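Alanine racemase (Corynebacterium glutamicum, PDB 2DY3) is a two-subunit, pyridoxal-5'-phosphate-containing protein of the alanine racemase family, with an N-terminal TIM-barrel domain and a C-terminal domain rich in beta strands. Local coordinates at residues A37-G41 against Y346-P352; L3-D9 against A235-K241; L29-V33 against A218-L222; T157-C161 against V196-P200. All coordinates share one frame. Residues are numbered along the deposited sequence.

Interaction 1: A37-G41 against Y346-P352. With PLP (pyridoxal-5'-phosphate), chain F.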
loop_
_atom_site.group_PDB
_atom_site.type_symbol
_atom_site.label_atom_id
_atom_site.label_comp_id
_atom_site.label_asym_id
_atom_site.label_seq_id
_atom_site.Cartn_x
_atom_site.Cartn_y
_atom_site.Cartn_z
ATOM N N ALA B 37 1.453 -6.907 -11.198
ATOM C CA ALA B 37 0.707 -8.147 -11.315
ATOM C C ALA B 37 -0.340 -8.227 -10.210
ATOM O O ALA B 37 -0.443 -9.230 -9.510
ATOM C CB ALA B 37 1.664 -9.337 -11.242
ATOM N N TYR B 38 -1.115 -7.155 -10.067
ATOM C CA TYR B 38 -2.154 -7.079 -9.050
ATOM C C TYR B 38 -1.582 -7.412 -7.677
ATOM O O TYR B 38 -2.181 -8.163 -6.906
ATOM C CB TYR B 38 -3.304 -8.035 -9.389
ATOM C CG TYR B 38 -4.185 -7.548 -10.519
ATOM C CD1 TYR B 38 -3.640 -6.891 -11.617
ATOM C CD2 TYR B 38 -5.558 -7.746 -10.494
ATOM C CE1 TYR B 38 -4.432 -6.441 -12.647
ATOM C CE2 TYR B 38 -6.363 -7.304 -11.531
ATOM C CZ TYR B 38 -5.794 -6.649 -12.603
ATOM O OH TYR B 38 -6.587 -6.183 -13.629
ATOM N N ASN B 39 -0.404 -6.860 -7.402
ATOM C CA ASN B 39 0.287 -7.049 -6.126
ATOM C C ASN B 39 0.870 -8.451 -5.932
ATOM O O ASN B 39 1.342 -8.773 -4.846
ATOM C CB ASN B 39 -0.672 -6.732 -4.971
ATOM C CG ASN B 39 0.052 -6.414 -3.669
ATOM O OD1 ASN B 39 -0.514 -6.549 -2.583
ATOM N ND2 ASN B 39 1.298 -5.975 -3.774
ATOM N N HIS B 40 0.842 -9.287 -6.969
ATOM C CA HIS B 40 1.384 -10.648 -6.850
ATOM C C HIS B 40 2.876 -10.764 -7.188
ATOM O O HIS B 40 3.464 -11.839 -7.045
ATOM C CB HIS B 40 0.601 -11.627 -7.738
ATOM C CG HIS B 40 -0.778 -11.936 -7.243
ATOM N ND1 HIS B 40 -1.795 -11.006 -7.231
ATOM C CD2 HIS B 40 -1.312 -13.083 -6.757
ATOM C CE1 HIS B 40 -2.894 -11.565 -6.758
ATOM N NE2 HIS B 40 -2.628 -12.825 -6.463
ATOM N N GLY B 41 3.489 -9.670 -7.635
ATOM C CA GLY B 41 4.902 -9.710 -7.982
ATOM C C GLY B 41 5.110 -10.017 -9.456
ATOM O O GLY B 41 5.340 -11.169 -9.838
ATOM N N TYR B 346 -10.640 -7.363 -6.096
ATOM C CA TYR B 346 -9.579 -6.619 -6.780
ATOM C C TYR B 346 -8.802 -5.795 -5.752
ATOM O O TYR B 346 -7.568 -5.756 -5.759
ATOM C CB TYR B 346 -10.156 -5.632 -7.799
ATOM C CG TYR B 346 -10.782 -6.223 -9.044
ATOM C CD1 TYR B 346 -12.083 -6.701 -9.034
ATOM C CD2 TYR B 346 -10.087 -6.234 -10.252
ATOM C CE1 TYR B 346 -12.681 -7.165 -10.189
ATOM C CE2 TYR B 346 -10.676 -6.697 -11.414
ATOM C CZ TYR B 346 -11.976 -7.161 -11.377
ATOM O OH TYR B 346 -12.582 -7.599 -12.533
ATOM N N GLU B 347 -9.538 -5.126 -4.869
ATOM C CA GLU B 347 -8.916 -4.276 -3.862
ATOM C C GLU B 347 -8.217 -5.039 -2.744
ATOM O O GLU B 347 -7.143 -4.639 -2.296
ATOM C CB GLU B 347 -9.945 -3.304 -3.270
ATOM C CG GLU B 347 -9.337 -2.320 -2.263
ATOM C CD GLU B 347 -10.277 -1.175 -1.898
ATOM O OE1 GLU B 347 -11.430 -1.446 -1.509
ATOM O OE2 GLU B 347 -9.862 -0.001 -1.994
ATOM N N VAL B 348 -8.803 -6.142 -2.295
ATOM C CA VAL B 348 -8.181 -6.905 -1.224
ATOM C C VAL B 348 -6.806 -7.470 -1.612
ATOM O O VAL B 348 -5.879 -7.431 -0.807
ATOM C CB VAL B 348 -9.106 -8.049 -0.731
ATOM C CG1 VAL B 348 -10.432 -7.464 -0.234
ATOM C CG2 VAL B 348 -9.348 -9.044 -1.828
ATOM N N VAL B 349 -6.647 -7.982 -2.832
ATOM C CA VAL B 349 -5.338 -8.517 -3.203
ATOM C C VAL B 349 -4.290 -7.416 -3.340
ATOM O O VAL B 349 -3.093 -7.675 -3.228
ATOM C CB VAL B 349 -5.389 -9.336 -4.511
ATOM C CG1 VAL B 349 -6.311 -10.547 -4.321
ATOM C CG2 VAL B 349 -5.845 -8.461 -5.673
ATOM N N CYS B 350 -4.746 -6.186 -3.565
ATOM C CA CYS B 350 -3.844 -5.045 -3.699
ATOM C C CYS B 350 -3.495 -4.441 -2.344
ATOM O O CYS B 350 -2.597 -3.604 -2.253
ATOM C CB CYS B 350 -4.479 -3.947 -4.566
ATOM S SG CYS B 350 -4.421 -4.227 -6.352
ATOM N N ARG B 351 -4.195 -4.862 -1.293
ATOM C CA ARG B 351 -3.963 -4.308 0.038
ATOM C C ARG B 351 -2.666 -4.636 0.780
ATOM O O ARG B 351 -2.044 -3.735 1.352
ATOM C CB ARG B 351 -5.148 -4.633 0.953
ATOM C CG ARG B 351 -6.429 -3.880 0.609
ATOM C CD ARG B 351 -6.280 -2.368 0.809
ATOM N NE ARG B 351 -5.199 -1.801 0.004
ATOM C CZ ARG B 351 -5.175 -1.784 -1.327
ATOM N NH1 ARG B 351 -6.182 -2.302 -2.018
ATOM N NH2 ARG B 351 -4.131 -1.267 -1.968
ATOM N N PRO B 352 -2.246 -5.916 0.798
ATOM C CA PRO B 352 -1.013 -6.320 1.495
ATOM C C PRO B 352 0.198 -5.477 1.106
ATOM O O PRO B 352 0.663 -5.532 -0.030
ATOM C CB PRO B 352 -0.863 -7.791 1.102
ATOM C CG PRO B 352 -2.298 -8.238 1.008
ATOM C CD PRO B 352 -2.912 -7.088 0.207
HETATM N N1 PLP F . -8.027 -3.588 -19.523
HETATM C C2 PLP F . -7.751 -2.331 -18.978
HETATM C C2A PLP F . -7.693 -1.119 -19.893
HETATM C C3 PLP F . -7.542 -2.222 -17.582
HETATM O O3 PLP F . -7.276 -0.990 -17.021
HETATM C C4 PLP F . -7.608 -3.392 -16.763
HETATM C C4A PLP F . -7.423 -3.330 -15.225
HETATM C C5 PLP F . -7.909 -4.659 -17.376
HETATM C C6 PLP F . -8.108 -4.732 -18.744
HETATM C C5A PLP F . -8.026 -5.930 -16.591
HETATM O O4P PLP F . -9.337 -6.082 -16.062
HETATM P P PLP F . -9.863 -7.320 -15.155
HETATM O O1P PLP F . -8.975 -7.472 -14.008
HETATM O O2P PLP F . -11.205 -6.869 -14.788
HETATM O O3P PLP F . -9.811 -8.471 -16.084
#
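The phosphate end of the pyridoxal-5'-phosphate (PLP) pocket is built here from both parts of the chain, the barrel contributing 37-41 and the C-terminal part 346-352. Two tyrosines hold separate phosphate oxygens through hydrogen bonds: Tyr-38 OH donates to PLP O1P at 2.7 Å, and Tyr-346 OH donates to PLP O2P, also at 2.7 Å. Their rings approach each other at 4.1 Å, from Tyr-38 CE2 to Tyr-346 CD2, so the two phenols reach the same group side by side. Behind them the backbones come closest at Asn-39 and Cys-350, whose CA atoms are 5.2 Å apart. The turn after Tyr-38 is fixed by His-40: its N hydrogen-bonds to Ala-37 O at 2.8 Å, while its side-chain ND1 hydrogen-bonds to Tyr-38 O at 2.9 Å. Next to ND1, His-40 CE1 lies 4.0 Å from Val-349 CB. About 301 Å² is buried in all. Tyr-220 stacks on the rings of both Tyr-38 and His-40. Tyr-346 packs on Tyr-275 of the second subunit, and Val-349 fills the space towards Met-236 of strand 236-247 and Ala-334 of helix 334-340.

Interaction 2: L3-D9 against A235-K241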
loop_
_atom_site.group_PDB
_atom_site.type_symbol
_atom_site.label_atom_id
_atom_site.label_comp_id
_atom_site.label_asym_id
_atom_site.label_seq_id
_atom_site.Cartn_x
_atom_site.Cartn_y
_atom_site.Cartn_z
ATOM N N LEU B 3 7.354 -12.320 9.941
ATOM C CA LEU B 3 6.077 -12.436 10.641
ATOM C C LEU B 3 4.857 -12.116 9.782
ATOM O O LEU B 3 3.737 -12.482 10.127
ATOM C CB LEU B 3 6.074 -11.512 11.862
ATOM C CG LEU B 3 7.179 -11.716 12.903
ATOM C CD1 LEU B 3 7.165 -10.550 13.893
ATOM C CD2 LEU B 3 6.978 -13.041 13.617
ATOM N N LEU B 4 5.073 -11.428 8.670
ATOM C CA LEU B 4 3.970 -11.043 7.802
ATOM C C LEU B 4 4.328 -11.260 6.337
ATOM O O LEU B 4 5.275 -10.669 5.826
ATOM C CB LEU B 4 3.626 -9.572 8.045
ATOM C CG LEU B 4 2.431 -9.007 7.282
ATOM C CD1 LEU B 4 1.175 -9.787 7.664
ATOM C CD2 LEU B 4 2.274 -7.523 7.606
ATOM N N THR B 5 3.561 -12.093 5.649
ATOM C CA THR B 5 3.868 -12.369 4.254
ATOM C C THR B 5 2.655 -12.688 3.398
ATOM O O THR B 5 1.551 -12.911 3.898
ATOM C CB THR B 5 4.810 -13.586 4.133
ATOM O OG1 THR B 5 4.064 -14.782 4.375
ATOM C CG2 THR B 5 5.940 -13.511 5.160
ATOM N N THR B 6 2.877 -12.688 2.089
ATOM C CA THR B 6 1.854 -13.069 1.134
ATOM C C THR B 6 2.481 -14.248 0.400
ATOM O O THR B 6 3.616 -14.155 -0.070
ATOM C CB THR B 6 1.543 -11.961 0.108
ATOM O OG1 THR B 6 2.766 -11.452 -0.444
ATOM C CG2 THR B 6 0.748 -10.836 0.759
ATOM N N LYS B 7 1.767 -15.366 0.347
ATOM C CA LYS B 7 2.253 -16.551 -0.354
ATOM C C LYS B 7 1.709 -16.478 -1.765
ATOM O O LYS B 7 0.496 -16.423 -1.953
ATOM C CB LYS B 7 1.714 -17.840 0.268
ATOM C CG LYS B 7 2.359 -18.307 1.554
ATOM C CD LYS B 7 1.735 -19.643 1.948
ATOM C CE LYS B 7 2.411 -20.277 3.150
ATOM N NZ LYS B 7 1.767 -21.580 3.510
ATOM N N ILE B 8 2.595 -16.483 -2.751
ATOM C CA ILE B 8 2.162 -16.440 -4.132
ATOM C C ILE B 8 2.395 -17.796 -4.774
ATOM O O ILE B 8 3.533 -18.204 -4.994
ATOM C CB ILE B 8 2.923 -15.372 -4.943
ATOM C CG1 ILE B 8 2.886 -14.031 -4.209
ATOM C CG2 ILE B 8 2.287 -15.216 -6.316
ATOM C CD1 ILE B 8 1.491 -13.583 -3.817
ATOM N N ASP B 9 1.303 -18.490 -5.066
ATOM C CA ASP B 9 1.372 -19.801 -5.693
ATOM C C ASP B 9 1.505 -19.633 -7.206
ATOM O O ASP B 9 0.520 -19.369 -7.892
ATOM C CB ASP B 9 0.107 -20.592 -5.368
ATOM C CG ASP B 9 0.132 -21.996 -5.937
ATOM O OD1 ASP B 9 0.996 -22.291 -6.791
ATOM O OD2 ASP B 9 -0.729 -22.806 -5.534
ATOM N N ALA B 235 -4.279 -17.488 -6.162
ATOM C CA ALA B 235 -2.833 -17.566 -6.014
ATOM C C ALA B 235 -2.244 -16.838 -4.805
ATOM O O ALA B 235 -1.092 -17.076 -4.440
ATOM C CB ALA B 235 -2.176 -17.059 -7.287
ATOM N N MET B 236 -3.018 -15.959 -4.181
ATOM C CA MET B 236 -2.490 -15.212 -3.046
ATOM C C MET B 236 -3.089 -15.584 -1.702
ATOM O O MET B 236 -4.296 -15.811 -1.573
ATOM C CB MET B 236 -2.686 -13.701 -3.259
ATOM C CG MET B 236 -2.177 -12.841 -2.096
ATOM S SD MET B 236 -2.490 -11.057 -2.304
ATOM C CE MET B 236 -1.232 -10.629 -3.530
ATOM N N THR B 237 -2.217 -15.652 -0.706
ATOM C CA THR B 237 -2.617 -15.927 0.665
ATOM C C THR B 237 -1.862 -14.902 1.511
ATOM O O THR B 237 -0.644 -14.766 1.376
ATOM C CB THR B 237 -2.214 -17.340 1.118
ATOM O OG1 THR B 237 -2.923 -18.320 0.344
ATOM C CG2 THR B 237 -2.540 -17.534 2.598
ATOM N N TRP B 238 -2.585 -14.159 2.343
ATOM C CA TRP B 238 -1.978 -13.158 3.226
ATOM C C TRP B 238 -2.047 -13.759 4.625
ATOM O O TRP B 238 -3.130 -14.073 5.117
ATOM C CB TRP B 238 -2.769 -11.839 3.158
ATOM C CG TRP B 238 -2.075 -10.637 3.774
ATOM C CD1 TRP B 238 -0.728 -10.455 3.925
ATOM C CD2 TRP B 238 -2.694 -9.426 4.233
ATOM N NE1 TRP B 238 -0.473 -9.211 4.443
ATOM C CE2 TRP B 238 -1.660 -8.556 4.639
ATOM C CE3 TRP B 238 -4.021 -8.990 4.335
ATOM C CZ2 TRP B 238 -1.911 -7.274 5.139
ATOM C CZ3 TRP B 238 -4.269 -7.718 4.831
ATOM C CH2 TRP B 238 -3.219 -6.874 5.226
ATOM N N GLU B 239 -0.893 -13.934 5.263
ATOM C CA GLU B 239 -0.863 -14.535 6.590
ATOM C C GLU B 239 0.208 -13.956 7.509
ATOM O O GLU B 239 1.269 -13.507 7.065
ATOM C CB GLU B 239 -0.665 -16.055 6.471
ATOM C CG GLU B 239 0.695 -16.470 5.936
ATOM C CD GLU B 239 0.776 -17.956 5.589
ATOM O OE1 GLU B 239 1.887 -18.437 5.291
ATOM O OE2 GLU B 239 -0.268 -18.640 5.605
ATOM N N ALA B 240 -0.082 -13.983 8.803
ATOM C CA ALA B 240 0.838 -13.467 9.801
ATOM C C ALA B 240 1.015 -14.482 10.914
ATOM O O ALA B 240 0.190 -15.375 11.100
ATOM C CB ALA B 240 0.301 -12.156 10.373
ATOM N N LYS B 241 2.110 -14.350 11.645
ATOM C CA LYS B 241 2.373 -15.235 12.760
ATOM C C LYS B 241 2.044 -14.442 14.018
ATOM O O LYS B 241 2.495 -13.304 14.176
ATOM C CB LYS B 241 3.838 -15.672 12.743
ATOM C CG LYS B 241 4.192 -16.456 11.485
ATOM C CD LYS B 241 5.465 -17.261 11.651
ATOM C CE LYS B 241 5.635 -18.241 10.496
ATOM N NZ LYS B 241 6.871 -19.059 10.627
HETATM O O HOH W 1 -1.037 -18.922 -1.764
#
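Trp-238 is the main bump: the CD1-NE1 side of its indole wedges between two side chains of strand 4-8, Leu-4 CD1 being 3.7 Å from Trp-238 NE1 and Thr-6 CG2 3.5 Å from Trp-238 CD1. The small Ala-240 leaves a hollow that Leu-4 enters, CD1 to Ala-240 CB being 3.7 Å. Further along this face, Ile-8 CD1 meets Met-236 CE at 4.0 Å. The other face carries Thr-5, Lys-7, Thr-237 and Glu-239. Strand 4-8, at the start of the chain, joins the mixed sheet of the C-terminal part, antiparallel to strand 236-247 (161°, axes 4.5 Å apart), with strand 357-360 parallel on its other edge. Paired hydrogen bonds join Thr-5 with Glu-239 (N to O 3.0 Å both ways) and Lys-7 with Thr-237 (Lys-7 N to Thr-237 O 2.7 Å). The Lys-7 NZ to Glu-239 OE1 salt bridge is long, 3.6 Å, and OE1 is less surely placed. Cohesion thus comes chiefly from backbone hydrogen bonds and an apolar face, with Trp-238 NE1 buried without a partner.

Interaction 3: L29-V33 against A218-L222. With PLP (pyridoxal-5'-phosphate), chain F.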
loop_
_atom_site.group_PDB
_atom_site.type_symbol
_atom_site.label_atom_id
_atom_site.label_comp_id
_atom_site.label_asym_id
_atom_site.label_seq_id
_atom_site.Cartn_x
_atom_site.Cartn_y
_atom_site.Cartn_z
ATOM N N LEU B 29 -4.302 -13.976 -26.323
ATOM C CA LEU B 29 -4.447 -13.769 -24.888
ATOM C C LEU B 29 -3.492 -12.710 -24.350
ATOM O O LEU B 29 -2.295 -12.948 -24.260
ATOM C CB LEU B 29 -4.180 -15.082 -24.142
ATOM C CG LEU B 29 -4.979 -15.491 -22.898
ATOM C CD1 LEU B 29 -4.096 -16.393 -22.052
ATOM C CD2 LEU B 29 -5.431 -14.293 -22.090
ATOM N N MET B 30 -4.023 -11.540 -24.000
ATOM C CA MET B 30 -3.203 -10.476 -23.420
ATOM C C MET B 30 -3.402 -10.544 -21.917
ATOM O O MET B 30 -4.521 -10.414 -21.431
ATOM C CB MET B 30 -3.637 -9.092 -23.909
ATOM C CG MET B 30 -2.839 -7.954 -23.260
ATOM S SD MET B 30 -3.321 -6.298 -23.815
ATOM C CE MET B 30 -2.158 -6.089 -25.195
ATOM N N ALA B 31 -2.319 -10.750 -21.183
ATOM C CA ALA B 31 -2.403 -10.832 -19.729
ATOM C C ALA B 31 -2.210 -9.458 -19.097
ATOM O O ALA B 31 -1.162 -8.831 -19.261
ATOM C CB ALA B 31 -1.346 -11.803 -19.199
ATOM N N VAL B 32 -3.216 -8.986 -18.371
ATOM C CA VAL B 32 -3.096 -7.681 -17.730
ATOM C C VAL B 32 -2.371 -7.837 -16.401
ATOM O O VAL B 32 -2.913 -8.394 -15.447
ATOM C CB VAL B 32 -4.480 -7.027 -17.505
ATOM C CG1 VAL B 32 -4.318 -5.700 -16.768
ATOM C CG2 VAL B 32 -5.160 -6.801 -18.842
ATOM N N VAL B 33 -1.140 -7.338 -16.341
ATOM C CA VAL B 33 -0.345 -7.447 -15.128
ATOM C C VAL B 33 0.101 -6.123 -14.534
ATOM O O VAL B 33 1.176 -6.029 -13.942
ATOM C CB VAL B 33 0.894 -8.345 -15.354
ATOM C CG1 VAL B 33 0.443 -9.728 -15.769
ATOM C CG2 VAL B 33 1.812 -7.737 -16.412
ATOM N N ALA B 218 -8.695 -12.823 -13.526
ATOM C CA ALA B 218 -8.745 -14.278 -13.654
ATOM C C ALA B 218 -7.393 -15.001 -13.577
ATOM O O ALA B 218 -7.330 -16.149 -13.128
ATOM C CB ALA B 218 -9.468 -14.665 -14.953
ATOM N N PHE B 219 -6.318 -14.352 -14.015
ATOM C CA PHE B 219 -4.997 -14.986 -13.971
ATOM C C PHE B 219 -4.562 -15.260 -12.537
ATOM O O PHE B 219 -3.764 -16.171 -12.272
ATOM C CB PHE B 219 -3.934 -14.101 -14.642
ATOM C CG PHE B 219 -3.961 -14.136 -16.145
ATOM C CD1 PHE B 219 -4.768 -13.271 -16.864
ATOM C CD2 PHE B 219 -3.179 -15.046 -16.840
ATOM C CE1 PHE B 219 -4.795 -13.314 -18.250
ATOM C CE2 PHE B 219 -3.202 -15.094 -18.220
ATOM C CZ PHE B 219 -4.009 -14.227 -18.927
ATOM N N TYR B 220 -5.092 -14.466 -11.614
ATOM C CA TYR B 220 -4.751 -14.591 -10.204
ATOM C C TYR B 220 -5.716 -15.523 -9.475
ATOM O O TYR B 220 -5.671 -15.650 -8.252
ATOM C CB TYR B 220 -4.732 -13.194 -9.577
ATOM C CG TYR B 220 -3.897 -12.235 -10.400
ATOM C CD1 TYR B 220 -2.520 -12.397 -10.501
ATOM C CD2 TYR B 220 -4.496 -11.231 -11.155
ATOM C CE1 TYR B 220 -1.764 -11.594 -11.332
ATOM C CE2 TYR B 220 -3.742 -10.424 -11.993
ATOM C CZ TYR B 220 -2.376 -10.612 -12.074
ATOM O OH TYR B 220 -1.620 -9.812 -12.902
ATOM N N GLY B 221 -6.596 -16.158 -10.244
ATOM C CA GLY B 221 -7.538 -17.111 -9.686
ATOM C C GLY B 221 -8.775 -16.586 -8.985
ATOM O O GLY B 221 -9.375 -17.305 -8.184
ATOM N N LEU B 222 -9.178 -15.356 -9.282
ATOM C CA LEU B 222 -10.358 -14.785 -8.640
ATOM C C LEU B 222 -11.503 -14.621 -9.639
ATOM O O LEU B 222 -11.275 -14.274 -10.792
ATOM C CB LEU B 222 -10.004 -13.435 -8.013
ATOM C CG LEU B 222 -8.809 -13.400 -7.051
ATOM C CD1 LEU B 222 -8.474 -11.951 -6.696
ATOM C CD2 LEU B 222 -9.128 -14.201 -5.797
HETATM N N1 PLP F . -8.027 -3.588 -19.523
HETATM C C2 PLP F . -7.751 -2.331 -18.978
HETATM C C2A PLP F . -7.693 -1.119 -19.893
HETATM C C3 PLP F . -7.542 -2.222 -17.582
HETATM O O3 PLP F . -7.276 -0.990 -17.021
HETATM C C4 PLP F . -7.608 -3.392 -16.763
HETATM C C4A PLP F . -7.423 -3.330 -15.225
HETATM C C5 PLP F . -7.909 -4.659 -17.376
HETATM C C6 PLP F . -8.108 -4.732 -18.744
HETATM C C5A PLP F . -8.026 -5.930 -16.591
HETATM O O4P PLP F . -9.337 -6.082 -16.062
HETATM P P PLP F . -9.863 -7.320 -15.155
HETATM O O1P PLP F . -8.975 -7.472 -14.008
HETATM O O2P PLP F . -11.205 -6.869 -14.788
HETATM O O3P PLP F . -9.811 -8.471 -16.084
#
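Phe-219 lays one ring face over the methyl of Ala-31, in a CH-pi contact with Ala-31 CB 3.9 Å from the ring centroid and 23° off its normal. Ala-31 belongs to strand 28-32 of the parallel TIM-barrel sheet, and 218-222 is the stretch that leaves this barrel after strand 212-213. The same phenyl touches Leu-29 along its edge, where Leu-29 CD2 is 3.5 Å from Phe-219 CZ. Alternation along the strand explains the pattern: the CA-to-CB bonds of Leu-29 and Ala-31 point toward Phe-219, whereas that of Met-30 points away. Phe-219 also packs on Leu-20 of helix 10-24 and Ile-49 of helix 42-50, which places it between sheet and surrounding helices. Val-32, in contrast, meets the ligand, its CG2 3.6 Å from PLP C6. Around Phe-219 and Tyr-220 the chain makes a 3-10 turn, closed by a hydrogen bond from Gly-221 N to Ala-218 O at 3.0 Å. The turn carries Tyr-220 to the strand end, where its OH lies 3.5 Å from Val-33 CG1 and donates to Val-32 O at 3.2 Å.

Interaction 4: T157-C161 against V196-P200. With PLP (pyridoxal-5'-phosphate), chain F.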
loop_
_atom_site.group_PDB
_atom_site.type_symbol
_atom_site.label_atom_id
_atom_site.label_comp_id
_atom_site.label_asym_id
_atom_site.label_seq_id
_atom_site.Cartn_x
_atom_site.Cartn_y
_atom_site.Cartn_z
ATOM N N THR B 157 -11.482 -0.785 -26.241
ATOM C CA THR B 157 -12.259 0.040 -25.347
ATOM C C THR B 157 -12.320 -0.765 -24.065
ATOM O O THR B 157 -12.121 -1.980 -24.066
ATOM C CB THR B 157 -13.678 0.321 -25.887
ATOM O OG1 THR B 157 -14.208 1.482 -25.232
ATOM C CG2 THR B 157 -14.601 -0.867 -25.634
ATOM N N HIS B 158 -12.559 -0.092 -22.958
ATOM C CA HIS B 158 -12.609 -0.801 -21.707
ATOM C C HIS B 158 -14.049 -0.857 -21.257
ATOM O O HIS B 158 -14.608 0.141 -20.812
ATOM C CB HIS B 158 -11.742 -0.084 -20.675
ATOM C CG HIS B 158 -11.560 -0.843 -19.397
ATOM N ND1 HIS B 158 -11.270 -2.191 -19.363
ATOM C CD2 HIS B 158 -11.589 -0.433 -18.107
ATOM C CE1 HIS B 158 -11.129 -2.576 -18.107
ATOM N NE2 HIS B 158 -11.316 -1.529 -17.325
ATOM N N LEU B 159 -14.679 -2.009 -21.428
ATOM C CA LEU B 159 -16.046 -2.116 -20.970
ATOM C C LEU B 159 -15.957 -1.789 -19.503
ATOM O O LEU B 159 -15.569 -2.660 -18.729
ATOM C CB LEU B 159 -16.572 -3.543 -21.070
ATOM C CG LEU B 159 -17.035 -4.034 -22.424
ATOM C CD1 LEU B 159 -17.935 -2.958 -22.980
ATOM C CD2 LEU B 159 -15.870 -4.299 -23.351
ATOM N N ALA B 160 -16.270 -0.555 -19.107
ATOM C CA ALA B 160 -16.253 -0.216 -17.679
ATOM C C ALA B 160 -17.021 -1.411 -17.159
ATOM O O ALA B 160 -17.812 -1.970 -17.917
ATOM C CB ALA B 160 -17.054 1.066 -17.416
ATOM N N CYS B 161 -16.833 -1.818 -15.907
ATOM C CA CYS B 161 -17.576 -2.983 -15.452
ATOM C C CYS B 161 -19.039 -2.835 -15.134
ATOM O O CYS B 161 -19.441 -2.502 -14.018
ATOM C CB CYS B 161 -16.888 -3.670 -14.288
ATOM S SG CYS B 161 -16.009 -5.077 -14.948
ATOM N N VAL B 196 -11.782 -5.806 -26.288
ATOM C CA VAL B 196 -12.655 -5.097 -25.361
ATOM C C VAL B 196 -12.873 -5.890 -24.072
ATOM O O VAL B 196 -13.197 -5.322 -23.040
ATOM C CB VAL B 196 -14.048 -4.839 -25.988
ATOM C CG1 VAL B 196 -13.911 -4.023 -27.269
ATOM C CG2 VAL B 196 -14.745 -6.169 -26.275
ATOM N N CYS B 197 -12.670 -7.201 -24.137
ATOM C CA CYS B 197 -12.906 -8.084 -22.998
ATOM C C CYS B 197 -11.950 -8.126 -21.806
ATOM O O CYS B 197 -10.786 -8.502 -21.931
ATOM C CB CYS B 197 -13.106 -9.521 -23.502
ATOM S SG CYS B 197 -14.727 -9.824 -24.253
ATOM N N ASN B 198 -12.468 -7.740 -20.644
ATOM C CA ASN B 198 -11.712 -7.798 -19.396
ATOM C C ASN B 198 -12.219 -9.115 -18.789
ATOM O O ASN B 198 -13.028 -9.791 -19.420
ATOM C CB ASN B 198 -12.053 -6.598 -18.505
ATOM C CG ASN B 198 -13.531 -6.510 -18.181
ATOM O OD1 ASN B 198 -14.362 -7.168 -18.809
ATOM N ND2 ASN B 198 -13.868 -5.682 -17.201
ATOM N N SER B 199 -11.773 -9.489 -17.594
ATOM C CA SER B 199 -12.210 -10.757 -17.001
ATOM C C SER B 199 -13.717 -11.032 -16.974
ATOM O O SER B 199 -14.166 -12.087 -17.424
ATOM C CB SER B 199 -11.649 -10.906 -15.580
ATOM O OG SER B 199 -10.255 -11.153 -15.610
ATOM N N PRO B 200 -14.519 -10.100 -16.441
ATOM C CA PRO B 200 -15.967 -10.330 -16.395
ATOM C C PRO B 200 -16.600 -10.591 -17.761
ATOM O O PRO B 200 -17.339 -11.560 -17.926
ATOM C CB PRO B 200 -16.499 -9.067 -15.718
ATOM C CG PRO B 200 -15.476 -8.041 -16.048
ATOM C CD PRO B 200 -14.182 -8.785 -15.878
HETATM N N1 PLP F . -8.027 -3.588 -19.523
HETATM C C2 PLP F . -7.751 -2.331 -18.978
HETATM C C2A PLP F . -7.693 -1.119 -19.893
HETATM C C3 PLP F . -7.542 -2.222 -17.582
HETATM O O3 PLP F . -7.276 -0.990 -17.021
HETATM C C4 PLP F . -7.608 -3.392 -16.763
HETATM C C4A PLP F . -7.423 -3.330 -15.225
HETATM C C5 PLP F . -7.909 -4.659 -17.376
HETATM C C6 PLP F . -8.108 -4.732 -18.744
HETATM C C5A PLP F . -8.026 -5.930 -16.591
HETATM O O4P PLP F . -9.337 -6.082 -16.062
HETATM P P PLP F . -9.863 -7.320 -15.155
HETATM O O1P PLP F . -8.975 -7.472 -14.008
HETATM O O2P PLP F . -11.205 -6.869 -14.788
HETATM O O3P PLP F . -9.811 -8.471 -16.084
HETATM O O HOH W 2 -13.340 -4.111 -20.681
#
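Apolar packing runs along the two segments, which point only 16° apart. Leu-159 CD2 presses on Val-196 CB at 3.3 Å, and Thr-157 CG2 meets Val-196 CG1 at 3.6 Å; Phe-177 of helix 169-186 touches both Thr-157 and Val-196. Cys-161 SG is 3.2 Å from Pro-200 CG, though this cysteine is poorly ordered. Polar links between the segments are indirect or weak: a CA-H...O contact from Val-196 CA to Thr-157 O (3.4 Å, 153° at the hydrogen), and water 2, which donates to Val-196 O at 2.7 Å and to Leu-159 O at 3.3 Å. The ligand supplies the third kind. PLP C2 sits over one face of His-158, 3.5 Å from its CE1, while PLP O3P accepts hydrogen bonds from Ser-199 N (2.7 Å, 158°) and Ser-199 OG (2.8 Å). Asn-198 is the N-cap, its OD1 hydrogen-bonded to Ala-201 N. A phosphate at a helix N-terminus, here beside the loop after strand 150-156, is a classic TIM-barrel phosphate site at the C-terminal ends of the strands.

Interactions 3 and 4 lie within the N-terminal barrel range, their centres 13 Å apart, and meet where Ala-218 N approaches Ser-199 OG at 3.1 Å. Interaction 1 brings the barrel against the C-terminal part of the chain, its centre 12 Å from the centres of both interaction 3 and interaction 2. Interaction 2 belongs to the mixed sheet, its centre about 29 Å from that of interaction 4 and on the opposite side of the chain's centre. Along the chain, interaction 4 is nested inside the loop closed by interaction 3, which is nested inside that of interaction 2; interaction 1 crosses both 2 and 3. Interactions 1, 3 and 4 all touch PLP, so the pocket draws on both parts of the chain.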